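Local coordinates for protein periplasmic beta-glucosidase (Pseudomonas aeruginosa, PDB 6R5R) that probably hydrolyses terminal, non-reducing beta-D-glucosyl residues, releasing beta-D-glucose, as a periplasmic member of glycosyl hydrolase family 3, at residues His83-Ile88 with Trp399-Val404; Ile91-Ala96 with Gly137-Gly142; Gly188-Thr193 with His486-Arg491; Pro624-Ser629 with Arg641-Asn646. The protein carries 1 engineered substitution. All coordinates share one frame; numbering follows the deposited sequence. Where two conformers were deposited one is given.

Contact 1: His83-Ile88 with Trp399-Val404. With BGC (beta-D-glucopyranose), chain D.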
loop_
_atom_site.group_PDB
_atom_site.type_symbol
_atom_site.label_atom_id
_atom_site.label_comp_id
_atom_site.label_asym_id
_atom_site.label_seq_id
_atom_site.Cartn_x
_atom_site.Cartn_y
_atom_site.Cartn_z
ATOM N N HIS B 83 27.534 1.076 -5.285
ATOM C CA HIS B 83 27.930 2.482 -4.964
ATOM C C HIS B 83 29.413 2.505 -4.591
ATOM O O HIS B 83 29.767 3.139 -3.631
ATOM C CB HIS B 83 27.006 3.077 -3.888
ATOM C CG HIS B 83 26.988 2.343 -2.589
ATOM N ND1 HIS B 83 27.617 2.817 -1.474
ATOM C CD2 HIS B 83 26.380 1.174 -2.232
ATOM C CE1 HIS B 83 27.423 1.955 -0.474
ATOM N NE2 HIS B 83 26.684 0.933 -0.907
ATOM N N GLY B 84 30.228 1.777 -5.356
ATOM C CA GLY B 84 31.663 1.655 -5.064
ATOM C C GLY B 84 32.113 0.231 -5.056
ATOM O O GLY B 84 31.308 -0.666 -4.738
ATOM N N HIS B 85 33.387 0.004 -5.353
ATOM C CA HIS B 85 33.989 -1.335 -5.334
ATOM C C HIS B 85 34.849 -1.506 -4.089
ATOM O O HIS B 85 34.442 -2.268 -3.197
ATOM C CB HIS B 85 34.762 -1.554 -6.638
ATOM C CG HIS B 85 35.411 -2.873 -6.650
ATOM N ND1 HIS B 85 34.690 -4.051 -6.447
ATOM C CD2 HIS B 85 36.707 -3.232 -6.758
ATOM C CE1 HIS B 85 35.522 -5.068 -6.508
ATOM N NE2 HIS B 85 36.750 -4.616 -6.703
ATOM N N ARG B 86 35.984 -0.777 -3.987
ATOM C CA ARG B 86 36.812 -0.778 -2.758
ATOM C C ARG B 86 36.690 0.557 -2.024
ATOM O O ARG B 86 36.511 0.553 -0.797
ATOM C CB ARG B 86 38.265 -1.099 -3.107
ATOM C CG ARG B 86 38.511 -2.596 -3.333
ATOM C CD ARG B 86 39.979 -2.941 -3.685
ATOM N NE ARG B 86 40.155 -2.694 -5.086
ATOM C CZ ARG B 86 40.651 -1.565 -5.597
ATOM N NH1 ARG B 86 41.132 -0.607 -4.819
ATOM N NH2 ARG B 86 40.645 -1.397 -6.885
ATOM N N THR B 87 36.710 1.652 -2.773
ATOM C CA THR B 87 36.363 2.977 -2.244
ATOM C C THR B 87 34.850 3.120 -2.313
ATOM O O THR B 87 34.293 3.158 -3.426
ATOM C CB THR B 87 37.038 4.112 -3.006
ATOM O OG1 THR B 87 38.458 3.849 -3.050
ATOM C CG2 THR B 87 36.751 5.407 -2.280
ATOM N N ILE B 88 34.213 3.173 -1.158
ATOM C CA ILE B 88 32.735 3.164 -1.127
ATOM C C ILE B 88 32.247 4.609 -1.117
ATOM O O ILE B 88 32.625 5.390 -0.246
ATOM C CB ILE B 88 32.202 2.269 -0.007
ATOM C CG1 ILE B 88 32.841 0.879 -0.072
ATOM C CG2 ILE B 88 30.680 2.201 -0.092
ATOM C CD1 ILE B 88 32.819 0.197 -1.442
ATOM N N TRP B 399 25.317 -3.274 0.614
ATOM C CA TRP B 399 25.878 -3.497 -0.744
ATOM C C TRP B 399 27.190 -2.731 -0.911
ATOM O O TRP B 399 27.342 -1.936 -1.859
ATOM C CB TRP B 399 24.865 -3.202 -1.851
ATOM C CG TRP B 399 23.699 -4.165 -1.851
ATOM C CD1 TRP B 399 22.425 -3.836 -1.457
ATOM C CD2 TRP B 399 23.658 -5.578 -2.170
ATOM N NE1 TRP B 399 21.603 -4.941 -1.544
ATOM C CE2 TRP B 399 22.326 -6.014 -1.978
ATOM C CE3 TRP B 399 24.597 -6.512 -2.647
ATOM C CZ2 TRP B 399 21.929 -7.344 -2.170
ATOM C CZ3 TRP B 399 24.209 -7.825 -2.846
ATOM C CH2 TRP B 399 22.888 -8.235 -2.625
ATOM N N SER B 400 28.074 -2.961 0.048
ATOM C CA SER B 400 29.363 -2.235 0.130
ATOM C C SER B 400 30.421 -2.964 -0.666
ATOM O O SER B 400 31.565 -2.615 -0.531
ATOM C CB SER B 400 29.746 -2.031 1.561
ATOM O OG SER B 400 29.832 -3.248 2.275
ATOM N N ALA B 401 30.091 -3.996 -1.449
ATOM C CA ALA B 401 31.020 -4.648 -2.374
ATOM C C ALA B 401 32.286 -5.041 -1.611
ATOM O O ALA B 401 32.156 -5.734 -0.608
ATOM C CB ALA B 401 31.276 -3.716 -3.553
ATOM N N ALA B 402 33.453 -4.686 -2.126
ATOM C CA ALA B 402 34.741 -5.108 -1.545
ATOM C C ALA B 402 35.232 -4.010 -0.560
ATOM O O ALA B 402 36.423 -4.052 -0.187
ATOM C CB ALA B 402 35.705 -5.372 -2.671
ATOM N N GLY B 403 34.380 -3.082 -0.123
ATOM C CA GLY B 403 34.744 -2.084 0.884
ATOM C C GLY B 403 35.226 -2.741 2.156
ATOM O O GLY B 403 34.595 -3.748 2.663
ATOM N N VAL B 404 36.275 -2.176 2.725
ATOM C CA VAL B 404 36.877 -2.692 3.969
ATOM C C VAL B 404 36.481 -1.756 5.099
ATOM O O VAL B 404 36.904 -0.598 5.120
ATOM C CB VAL B 404 38.409 -2.749 3.842
ATOM C CG1 VAL B 404 39.024 -3.263 5.130
ATOM C CG2 VAL B 404 38.858 -3.548 2.632
HETATM C C2 BGC D . 22.090 -8.729 -6.809
HETATM C C3 BGC D . 22.320 -10.249 -6.802
HETATM C C4 BGC D . 21.771 -10.719 -5.456
HETATM C C5 BGC D . 20.284 -10.383 -5.366
HETATM C C6 BGC D . 19.574 -10.893 -4.117
HETATM C C1 BGC D . 20.627 -8.350 -6.576
HETATM O O1 BGC D . 20.535 -6.932 -6.561
HETATM O O2 BGC D . 22.573 -8.111 -8.019
HETATM O O3 BGC D . 23.764 -10.496 -6.851
HETATM O O4 BGC D . 21.917 -12.092 -5.373
HETATM O O5 BGC D . 20.168 -8.949 -5.351
HETATM O O6 BGC D . 18.224 -10.361 -4.187
HETATM O O HOH W 1 28.816 -0.839 -3.754
HETATM O O HOH W 2 37.646 0.073 1.523
#
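His83 is bridged to Trp399 by a water, which accepts from His83 N and donates to Gly84 O and to Trp399 O, the last at 2.6 Å. Its imidazole passes Trp399 O as well, but NE2 and ND1 pair with the carbonyls of Ser398 and Phe89. Gly84 O rests against Ala401 CB at 3.3 Å. His85 O receives a weak hydrogen bond from Ala402 N (2.8 Å), within the type II' turn Ser400-Gly403. With CG anti to the backbone N (chi1 179°), the His85 ring turns one face to Ala402 CB, a CH-pi contact 4.2 Å from the centroid, while its NE2 bonds Asp118. Arg86 O takes the CA-H of Gly403 and, through a second water, the amide of Val404. Ile88 closes the segment with CD1 3.2 Å from Ser400 O and CG1 beside Gly403 CA. One weak direct hydrogen bond and two bridging waters thus join the backbones where the barrel-domain loop meets the C-terminal domain, next to Trp399, whose indole lines the glucose pocket.

Contact 2: Ile91-Ala96 with Gly137-Gly142. With BGC (beta-D-glucopyranose), chain D.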
loop_
_atom_site.group_PDB
_atom_site.type_symbol
_atom_site.label_atom_id
_atom_site.label_comp_id
_atom_site.label_asym_id
_atom_site.label_seq_id
_atom_site.Cartn_x
_atom_site.Cartn_y
_atom_site.Cartn_z
ATOM N N ILE B 91 25.593 5.595 -0.374
ATOM C CA ILE B 91 24.483 4.815 -0.977
ATOM C C ILE B 91 23.790 5.652 -2.052
ATOM O O ILE B 91 23.797 6.899 -2.034
ATOM C CB ILE B 91 23.531 4.272 0.093
ATOM C CG1 ILE B 91 23.047 5.422 0.992
ATOM C CG2 ILE B 91 24.207 3.203 0.909
ATOM C CD1 ILE B 91 21.745 5.101 1.711
ATOM N N SER B 92 23.186 4.960 -3.022
ATOM C CA SER B 92 22.534 5.633 -4.163
ATOM C C SER B 92 21.526 6.687 -3.698
ATOM O O SER B 92 21.398 7.701 -4.346
ATOM C CB SER B 92 21.903 4.625 -5.063
ATOM O OG SER B 92 22.920 3.874 -5.700
ATOM N N LEU B 93 20.766 6.429 -2.654
ATOM C CA LEU B 93 19.728 7.385 -2.274
ATOM C C LEU B 93 20.419 8.687 -1.839
ATOM O O LEU B 93 19.862 9.781 -2.060
ATOM C CB LEU B 93 18.897 6.739 -1.171
ATOM C CG LEU B 93 17.659 7.512 -0.714
ATOM C CD1 LEU B 93 16.708 7.754 -1.842
ATOM C CD2 LEU B 93 17.011 6.754 0.436
ATOM N N GLY B 94 21.632 8.621 -1.286
ATOM C CA GLY B 94 22.384 9.825 -0.936
ATOM C C GLY B 94 23.100 10.423 -2.132
ATOM O O GLY B 94 23.084 11.645 -2.287
ATOM N N LEU B 95 23.594 9.618 -3.064
ATOM C CA LEU B 95 24.103 10.154 -4.345
ATOM C C LEU B 95 23.022 10.968 -5.057
ATOM O O LEU B 95 23.320 12.021 -5.665
ATOM C CB LEU B 95 24.577 9.025 -5.263
ATOM C CG LEU B 95 25.811 8.238 -4.823
ATOM C CD1 LEU B 95 26.036 7.012 -5.693
ATOM C CD2 LEU B 95 27.028 9.126 -4.873
ATOM N N ALA B 96 21.797 10.478 -5.118
ATOM C CA ALA B 96 20.681 11.155 -5.791
ATOM C C ALA B 96 20.508 12.552 -5.199
ATOM O O ALA B 96 20.152 13.489 -5.938
ATOM C CB ALA B 96 19.420 10.350 -5.639
ATOM N N GLY B 137 13.645 -2.403 2.538
ATOM C CA GLY B 137 15.050 -2.298 2.917
ATOM C C GLY B 137 15.928 -1.915 1.740
ATOM O O GLY B 137 17.000 -1.384 1.949
ATOM N N ARG B 138 15.429 -2.024 0.511
ATOM C CA ARG B 138 16.260 -1.755 -0.685
ATOM C C ARG B 138 16.082 -0.334 -1.186
ATOM O O ARG B 138 16.636 -0.006 -2.254
ATOM C CB ARG B 138 16.009 -2.825 -1.739
ATOM C CG ARG B 138 16.271 -4.207 -1.156
ATOM C CD ARG B 138 16.364 -5.280 -2.220
ATOM N NE ARG B 138 17.655 -5.197 -2.905
ATOM C CZ ARG B 138 18.268 -6.196 -3.533
ATOM N NH1 ARG B 138 17.718 -7.399 -3.622
ATOM N NH2 ARG B 138 19.449 -5.917 -4.055
ATOM N N VAL B 139 15.339 0.527 -0.471
ATOM C CA VAL B 139 15.215 1.933 -0.915
ATOM C C VAL B 139 16.619 2.559 -0.949
ATOM O O VAL B 139 16.833 3.479 -1.742
ATOM C CB VAL B 139 14.261 2.664 0.031
ATOM C CG1 VAL B 139 14.399 4.143 -0.064
ATOM C CG2 VAL B 139 12.825 2.228 -0.157
ATOM N N SER B 140 17.544 2.072 -0.113
ATOM C CA SER B 140 18.899 2.664 -0.050
ATOM C C SER B 140 19.592 2.541 -1.414
ATOM O O SER B 140 20.536 3.363 -1.709
ATOM C CB SER B 140 19.734 2.045 1.044
ATOM O OG SER B 140 20.126 0.750 0.635
ATOM N N GLU B 141 19.199 1.553 -2.224
ATOM C CA GLU B 141 19.939 1.232 -3.471
ATOM C C GLU B 141 19.447 2.027 -4.670
ATOM O O GLU B 141 20.130 2.026 -5.665
ATOM C CB GLU B 141 19.770 -0.230 -3.816
ATOM C CG GLU B 141 20.326 -1.111 -2.767
ATOM C CD GLU B 141 19.847 -2.527 -2.949
ATOM O OE1 GLU B 141 19.937 -3.086 -4.086
ATOM O OE2 GLU B 141 19.382 -3.038 -1.914
ATOM N N GLY B 142 18.309 2.692 -4.562
ATOM C CA GLY B 142 17.779 3.491 -5.678
ATOM C C GLY B 142 18.016 4.986 -5.520
ATOM O O GLY B 142 18.794 5.415 -4.650
HETATM C C2 BGC D . 22.090 -8.729 -6.809
HETATM C C3 BGC D . 22.320 -10.249 -6.802
HETATM C C4 BGC D . 21.771 -10.719 -5.456
HETATM C C5 BGC D . 20.284 -10.383 -5.366
HETATM C C6 BGC D . 19.574 -10.893 -4.117
HETATM C C1 BGC D . 20.627 -8.350 -6.576
HETATM O O1 BGC D . 20.535 -6.932 -6.561
HETATM O O2 BGC D . 22.573 -8.111 -8.019
HETATM O O3 BGC D . 23.764 -10.496 -6.851
HETATM O O4 BGC D . 21.917 -12.092 -5.373
HETATM O O5 BGC D . 20.168 -8.949 -5.351
HETATM O O6 BGC D . 18.224 -10.361 -4.187
HETATM O O HOH W 3 22.529 0.678 -5.647
#
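Leu93 N donates to Ser140 O at 3.2 Å, the donor standing well above the carbonyl plane, so an amide of the first turn of helix 92-96 is met by the 3-10 segment 139-141. Side chains pack round this bond. Ile91, the N-cap residue, holds CG1 between its backbone N and carbonyl carbon (chi1 54°), and the extended chi2 then carries CD1 to within 3.7 Å of Ser140 CB. Ser92 CB lies against two carbonyl oxygens, 3.2 Å from both Glu141 O and Gly142 O, and a water that donates to Glu141 O also sits beside Ser92 OG. On the other flank, Leu93 CD2 touches Val139 CG1, the two side chains crossing obliquely.

The far side of segment 137-142 faces the sugar. Arg138, bent at chi3 (76°), is gripped side-on by Glu141: NH2 reaches the syn lone pair of OE1 at 2.9 Å, nearly in the guanidinium plane, while NE bonds OE2 from a tilted approach. The remaining edge serves the glucose, with NH2 to O1 at 2.9 Å, NH1 to O6 at 3.1 Å and weak bonds from both nitrogens to O5; NH1 also meets Tyr182 OH. Glu141 is therefore a second-shell residue that fixes the rotation of the guanidinium and would partly balance its charge, while the buried backbone behind it rests on the helix.

Contact 3: Gly188-Thr193 with His486-Arg491. With BGC (beta-D-glucopyranose), chain D; BGC (beta-D-glucopyranose), chain C.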
loop_
_atom_site.group_PDB
_atom_site.type_symbol
_atom_site.label_atom_id
_atom_site.label_comp_id
_atom_site.label_asym_id
_atom_site.label_seq_id
_atom_site.Cartn_x
_atom_site.Cartn_y
_atom_site.Cartn_z
ATOM N N GLY B 188 5.760 -3.105 1.523
ATOM C CA GLY B 188 7.196 -2.887 1.632
ATOM C C GLY B 188 7.992 -4.130 1.976
ATOM O O GLY B 188 9.182 -4.010 2.346
ATOM N N ARG B 189 7.392 -5.325 1.877
ATOM C CA ARG B 189 8.059 -6.593 2.218
ATOM C C ARG B 189 8.877 -7.010 1.023
ATOM O O ARG B 189 8.361 -7.070 -0.106
ATOM C CB ARG B 189 7.033 -7.672 2.595
ATOM C CG ARG B 189 6.301 -7.368 3.873
ATOM C CD ARG B 189 5.340 -8.422 4.318
ATOM N NE ARG B 189 4.115 -8.580 3.561
ATOM C CZ ARG B 189 2.932 -7.928 3.744
ATOM N NH1 ARG B 189 2.766 -6.907 4.580
ATOM N NH2 ARG B 189 1.888 -8.302 3.010
ATOM N N ASP B 190 10.139 -7.319 1.272
ATOM C CA ASP B 190 10.997 -7.638 0.117
ATOM C C ASP B 190 10.422 -8.856 -0.613
ATOM O O ASP B 190 9.817 -9.753 0.008
ATOM C CB ASP B 190 12.431 -7.835 0.542
ATOM C CG ASP B 190 13.436 -7.512 -0.596
ATOM O OD1 ASP B 190 13.045 -7.306 -1.760
ATOM O OD2 ASP B 190 14.666 -7.558 -0.290
ATOM N N TYR B 191 10.591 -8.847 -1.924
ATOM C CA TYR B 191 10.210 -9.929 -2.837
ATOM C C TYR B 191 8.695 -10.034 -3.016
ATOM O O TYR B 191 8.234 -10.914 -3.778
ATOM C CB TYR B 191 10.709 -11.282 -2.345
ATOM C CG TYR B 191 12.078 -11.308 -1.740
ATOM C CD1 TYR B 191 13.187 -10.927 -2.460
ATOM C CD2 TYR B 191 12.267 -11.707 -0.436
ATOM C CE1 TYR B 191 14.460 -11.006 -1.924
ATOM C CE2 TYR B 191 13.519 -11.813 0.110
ATOM C CZ TYR B 191 14.621 -11.410 -0.612
ATOM O OH TYR B 191 15.877 -11.581 -0.092
ATOM N N ASN B 192 7.917 -9.162 -2.388
ATOM C CA ASN B 192 6.462 -9.357 -2.372
ATOM C C ASN B 192 5.834 -8.868 -3.683
ATOM O O ASN B 192 6.407 -8.077 -4.468
ATOM C CB ASN B 192 5.812 -8.687 -1.175
ATOM C CG ASN B 192 4.464 -9.271 -0.837
ATOM O OD1 ASN B 192 4.149 -10.406 -1.216
ATOM N ND2 ASN B 192 3.655 -8.517 -0.110
ATOM N N THR B 193 4.635 -9.372 -3.881
ATOM C CA THR B 193 3.665 -9.049 -4.969
ATOM C C THR B 193 3.698 -7.585 -5.362
ATOM O O THR B 193 3.634 -6.684 -4.511
ATOM C CB THR B 193 2.274 -9.397 -4.428
ATOM O OG1 THR B 193 2.315 -10.763 -4.012
ATOM C CG2 THR B 193 1.216 -9.130 -5.475
ATOM N N HIS B 486 18.670 -3.104 4.169
ATOM C CA HIS B 486 19.348 -4.008 3.215
ATOM C C HIS B 486 18.324 -4.998 2.638
ATOM O O HIS B 486 17.126 -4.914 2.972
ATOM C CB HIS B 486 20.625 -4.575 3.852
ATOM C CG HIS B 486 20.655 -6.033 4.132
ATOM N ND1 HIS B 486 21.308 -6.915 3.310
ATOM C CD2 HIS B 486 20.172 -6.753 5.153
ATOM C CE1 HIS B 486 21.180 -8.132 3.770
ATOM N NE2 HIS B 486 20.492 -8.061 4.898
ATOM N N GLU B 487 18.783 -5.846 1.757
ATOM C CA GLU B 487 17.889 -6.872 1.214
ATOM C C GLU B 487 17.199 -7.589 2.368
ATOM O O GLU B 487 17.868 -8.012 3.333
ATOM C CB GLU B 487 18.697 -7.872 0.388
ATOM C CG GLU B 487 17.832 -8.927 -0.227
ATOM C CD GLU B 487 18.575 -10.016 -0.968
ATOM O OE1 GLU B 487 19.824 -9.936 -1.026
ATOM O OE2 GLU B 487 17.914 -10.920 -1.531
ATOM N N ALA B 488 15.909 -7.856 2.193
ATOM C CA ALA B 488 15.040 -8.567 3.149
ATOM C C ALA B 488 14.880 -7.876 4.507
ATOM O O ALA B 488 13.954 -8.300 5.237
ATOM C CB ALA B 488 15.495 -9.994 3.328
ATOM N N SER B 489 15.423 -6.698 4.760
ATOM C CA SER B 489 15.270 -6.018 6.072
ATOM C C SER B 489 14.193 -4.940 5.983
ATOM O O SER B 489 14.505 -3.747 6.109
ATOM C CB SER B 489 16.580 -5.457 6.565
ATOM O OG SER B 489 17.533 -6.509 6.540
ATOM N N SER B 490 12.958 -5.333 5.789
ATOM C CA SER B 490 11.831 -4.377 5.752
ATOM C C SER B 490 11.468 -4.031 7.204
ATOM O O SER B 490 11.558 -4.877 8.132
ATOM C CB SER B 490 10.709 -4.958 4.980
ATOM O OG SER B 490 11.111 -5.275 3.612
ATOM N N ARG B 491 11.113 -2.792 7.400
ATOM C CA ARG B 491 10.808 -2.229 8.738
ATOM C C ARG B 491 9.337 -1.880 8.835
ATOM O O ARG B 491 8.750 -1.326 7.886
ATOM C CB ARG B 491 11.600 -0.945 8.958
ATOM C CG ARG B 491 13.026 -1.158 9.397
ATOM C CD ARG B 491 13.746 0.076 9.909
ATOM N NE ARG B 491 13.430 0.333 11.294
ATOM C CZ ARG B 491 13.601 1.514 11.903
ATOM N NH1 ARG B 491 14.076 2.562 11.241
ATOM N NH2 ARG B 491 13.223 1.645 13.159
HETATM C C2 BGC D . 22.090 -8.729 -6.809
HETATM C C3 BGC D . 22.320 -10.249 -6.802
HETATM C C4 BGC D . 21.771 -10.719 -5.456
HETATM C C5 BGC D . 20.284 -10.383 -5.366
HETATM C C6 BGC D . 19.574 -10.893 -4.117
HETATM C C1 BGC D . 20.627 -8.350 -6.576
HETATM O O1 BGC D . 20.535 -6.932 -6.561
HETATM O O2 BGC D . 22.573 -8.111 -8.019
HETATM O O3 BGC D . 23.764 -10.496 -6.851
HETATM O O4 BGC D . 21.917 -12.092 -5.373
HETATM O O5 BGC D . 20.168 -8.949 -5.351
HETATM O O6 BGC D . 18.224 -10.361 -4.187
HETATM C C2 BGC C . 24.193 -12.151 -4.337
HETATM C C3 BGC C . 24.903 -12.825 -3.195
HETATM C C4 BGC C . 24.160 -12.483 -1.901
HETATM C C5 BGC C . 22.674 -12.839 -1.998
HETATM C C6 BGC C . 21.949 -12.397 -0.737
HETATM C C1 BGC C . 22.740 -12.596 -4.286
HETATM O O2 BGC C . 24.845 -12.601 -5.544
HETATM O O3 BGC C . 26.241 -12.281 -3.199
HETATM O O4 BGC C . 24.755 -13.270 -0.861
HETATM O O5 BGC C . 22.084 -12.154 -3.119
HETATM O O6 BGC C . 20.573 -12.642 -1.025
#
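Ser490, Asp190 and Tyr191 carry this contact. Ser490 OG donates to Gly188 O at 2.6 Å, in the carbonyl plane on a lone pair, and weakly accepts Asp190 N. A chi1 of -153° turns the Asp190 carboxylate towards Ala488, where OD2 takes Ala488 N with its anti lone pair (2.8 Å), while OD1 is held by Trp136 NE1. The carboxyl carbon of Asp190 also lies over the centre of the Tyr191 ring. Two type II turns, Arg189-Asn192 and His486-Ser489, meet here, one in the loop after barrel strand 173-179 and the other in the C-terminal domain, so the glucose site is assembled from both. Tyr191 OH donates to Glu487 OE2 (2.6 Å), and the ring and carboxylate planes stand 76° apart. Glu487 OE2 also accepts from O6 of the chain D glucose at 2.7 Å, and OE1 from O6 of the chain C glucose at 2.8 Å. Arg585 of the neighbouring subunit forms a salt bridge to Glu487 OE2.

Contact 4: Pro624-Ser629 with Arg641-Asn646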
loop_
_atom_site.group_PDB
_atom_site.type_symbol
_atom_site.label_atom_id
_atom_site.label_comp_id
_atom_site.label_asym_id
_atom_site.label_seq_id
_atom_site.Cartn_x
_atom_site.Cartn_y
_atom_site.Cartn_z
ATOM N N PRO B 624 10.470 36.677 -10.075
ATOM C CA PRO B 624 9.249 36.130 -10.665
ATOM C C PRO B 624 9.509 35.241 -11.887
ATOM O O PRO B 624 10.412 35.506 -12.676
ATOM C CB PRO B 624 8.483 37.388 -11.133
ATOM C CG PRO B 624 8.980 38.474 -10.204
ATOM C CD PRO B 624 10.443 38.152 -10.000
ATOM N N LEU B 625 8.728 34.162 -11.998
ATOM C CA LEU B 625 8.824 33.254 -13.157
ATOM C C LEU B 625 8.265 33.961 -14.386
ATOM O O LEU B 625 7.172 34.504 -14.315
ATOM C CB LEU B 625 8.022 31.983 -12.844
ATOM C CG LEU B 625 7.889 30.968 -13.973
ATOM C CD1 LEU B 625 9.229 30.423 -14.398
ATOM C CD2 LEU B 625 7.015 29.803 -13.525
ATOM N N ARG B 626 8.949 33.837 -15.499
ATOM C CA ARG B 626 8.513 34.412 -16.792
ATOM C C ARG B 626 8.546 33.329 -17.870
ATOM O O ARG B 626 9.579 32.671 -18.023
ATOM C CB ARG B 626 9.418 35.589 -17.167
ATOM C CG ARG B 626 9.590 36.626 -16.066
ATOM C CD ARG B 626 10.855 37.477 -16.254
ATOM N NE ARG B 626 12.174 36.838 -16.087
ATOM C CZ ARG B 626 12.856 36.705 -14.934
ATOM N NH1 ARG B 626 12.326 37.122 -13.784
ATOM N NH2 ARG B 626 14.071 36.154 -14.949
ATOM N N LEU B 627 7.436 33.176 -18.592
ATOM C CA LEU B 627 7.373 32.275 -19.759
ATOM C C LEU B 627 7.555 33.109 -21.025
ATOM O O LEU B 627 7.016 34.233 -21.090
ATOM C CB LEU B 627 6.045 31.518 -19.777
ATOM C CG LEU B 627 5.712 30.751 -18.500
ATOM C CD1 LEU B 627 4.418 29.973 -18.702
ATOM C CD2 LEU B 627 6.839 29.833 -18.081
ATOM N N SER B 628 8.207 32.527 -22.011
ATOM C CA SER B 628 8.484 33.170 -23.318
ATOM C C SER B 628 7.181 33.450 -24.065
ATOM O O SER B 628 7.163 34.370 -24.870
ATOM C CB SER B 628 9.425 32.347 -24.114
ATOM O OG SER B 628 8.899 31.062 -24.391
ATOM N N SER B 629 6.102 32.713 -23.798
ATOM C CA SER B 629 4.785 32.961 -24.444
ATOM C C SER B 629 3.658 32.339 -23.633
ATOM O O SER B 629 3.941 31.501 -22.757
ATOM C CB SER B 629 4.722 32.496 -25.880
ATOM O OG SER B 629 4.754 31.087 -25.988
ATOM N N ARG B 641 11.956 31.239 -17.478
ATOM C CA ARG B 641 13.127 31.954 -16.939
ATOM C C ARG B 641 12.857 32.430 -15.520
ATOM O O ARG B 641 11.734 32.972 -15.227
ATOM C CB ARG B 641 13.467 33.159 -17.809
ATOM C CG ARG B 641 13.855 32.783 -19.223
ATOM C CD ARG B 641 14.389 33.969 -19.993
ATOM N NE ARG B 641 14.713 33.532 -21.336
ATOM C CZ ARG B 641 15.902 33.637 -21.887
ATOM N NH1 ARG B 641 16.094 33.199 -23.117
ATOM N NH2 ARG B 641 16.880 34.218 -21.223
ATOM N N VAL B 642 13.868 32.285 -14.697
ATOM C CA VAL B 642 13.904 32.870 -13.349
ATOM C C VAL B 642 15.344 33.297 -13.056
ATOM O O VAL B 642 16.258 32.651 -13.573
ATOM C CB VAL B 642 13.344 31.820 -12.378
ATOM C CG1 VAL B 642 14.301 30.665 -12.167
ATOM C CG2 VAL B 642 12.930 32.414 -11.076
ATOM N N THR B 643 15.505 34.341 -12.245
ATOM C CA THR B 643 16.838 34.755 -11.764
ATOM C C THR B 643 17.019 34.266 -10.347
ATOM O O THR B 643 16.218 34.623 -9.431
ATOM C CB THR B 643 17.103 36.254 -11.899
ATOM O OG1 THR B 643 16.834 36.520 -13.283
ATOM C CG2 THR B 643 18.515 36.598 -11.441
ATOM N N LEU B 644 18.093 33.520 -10.146
ATOM C CA LEU B 644 18.499 33.093 -8.802
ATOM C C LEU B 644 19.618 33.984 -8.284
ATOM O O LEU B 644 20.653 34.162 -9.001
ATOM C CB LEU B 644 18.994 31.653 -8.890
ATOM C CG LEU B 644 19.556 31.063 -7.606
ATOM C CD1 LEU B 644 18.457 30.777 -6.582
ATOM C CD2 LEU B 644 20.297 29.765 -7.910
ATOM N N SER B 645 19.458 34.471 -7.066
ATOM C CA SER B 645 20.507 35.291 -6.421
ATOM C C SER B 645 20.918 34.686 -5.094
ATOM O O SER B 645 20.051 34.135 -4.349
ATOM C CB SER B 645 19.992 36.717 -6.236
ATOM O OG SER B 645 19.562 37.226 -7.479
ATOM N N ASN B 646 22.195 34.786 -4.782
ATOM C CA ASN B 646 22.698 34.483 -3.439
ATOM C C ASN B 646 22.576 35.764 -2.616
ATOM O O ASN B 646 23.362 36.700 -2.824
ATOM C CB ASN B 646 24.111 33.942 -3.472
ATOM C CG ASN B 646 24.625 33.519 -2.124
ATOM O OD1 ASN B 646 24.096 33.895 -1.067
ATOM N ND2 ASN B 646 25.670 32.705 -2.124
#
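Backbone bonds join Arg626 and Arg641 as an antiparallel hydrogen-bonded pair: Arg626 N donates to Arg641 O at 2.9 Å, and Arg641 N returns a bond to Arg626 O at 2.8 Å. A CA-H of Leu625 adds a third, weaker approach to Arg641 O, and its CD1 methyl lies 3.7 Å from that same Arg641 O.

Among polar side chains, Arg626 bends at chi3 (-68°) and lays one face of its guanidinium over Arg641 O, 3.8 Å from the plane. NH2 then reaches Thr643 OG1 at 3.2 Å, tilted from the guanidinium plane, and NH1 pairs with Ser623. In the conformer given, Arg641 runs extended and forms salt bridges with Glu639 and Glu689.

In apolar packing, Leu625 and Val642 touch strand 726-733 of another sheet, consistent with a beta sandwich. Edge strand 620-627 is thus held to strand 638-646 by backbone bonds and the Arg626-Thr643 hydrogen bond. The like charges diverge, Arg626 NE and Arg641 NE lying 6.7 Å apart, and Glu639 and Glu689 probably offset that of Arg641.

How the contacts relate
Contacts 1, 2 and 3 cluster round one bound glucose, while contact 4 stands apart. Centres of contacts 1 and 2 are 14 Å apart, as are those of 2 and 3, and 1 and 3 lie 22 Å apart. Along the chain, contact 2 nests inside the loop closed by contact 1, and contact 3 crosses contact 1. Contacts 1 and 3 each tie a barrel-domain loop to the C-terminal domain, while contact 2 stays within the barrel domain. Trp399, Arg138 and Glu487 touch one another across the three, forming one pocket wall. Contact 4, later in the sequence, joins strands of a separate antiparallel sheet, with its centre 32 to 43 Å from the others.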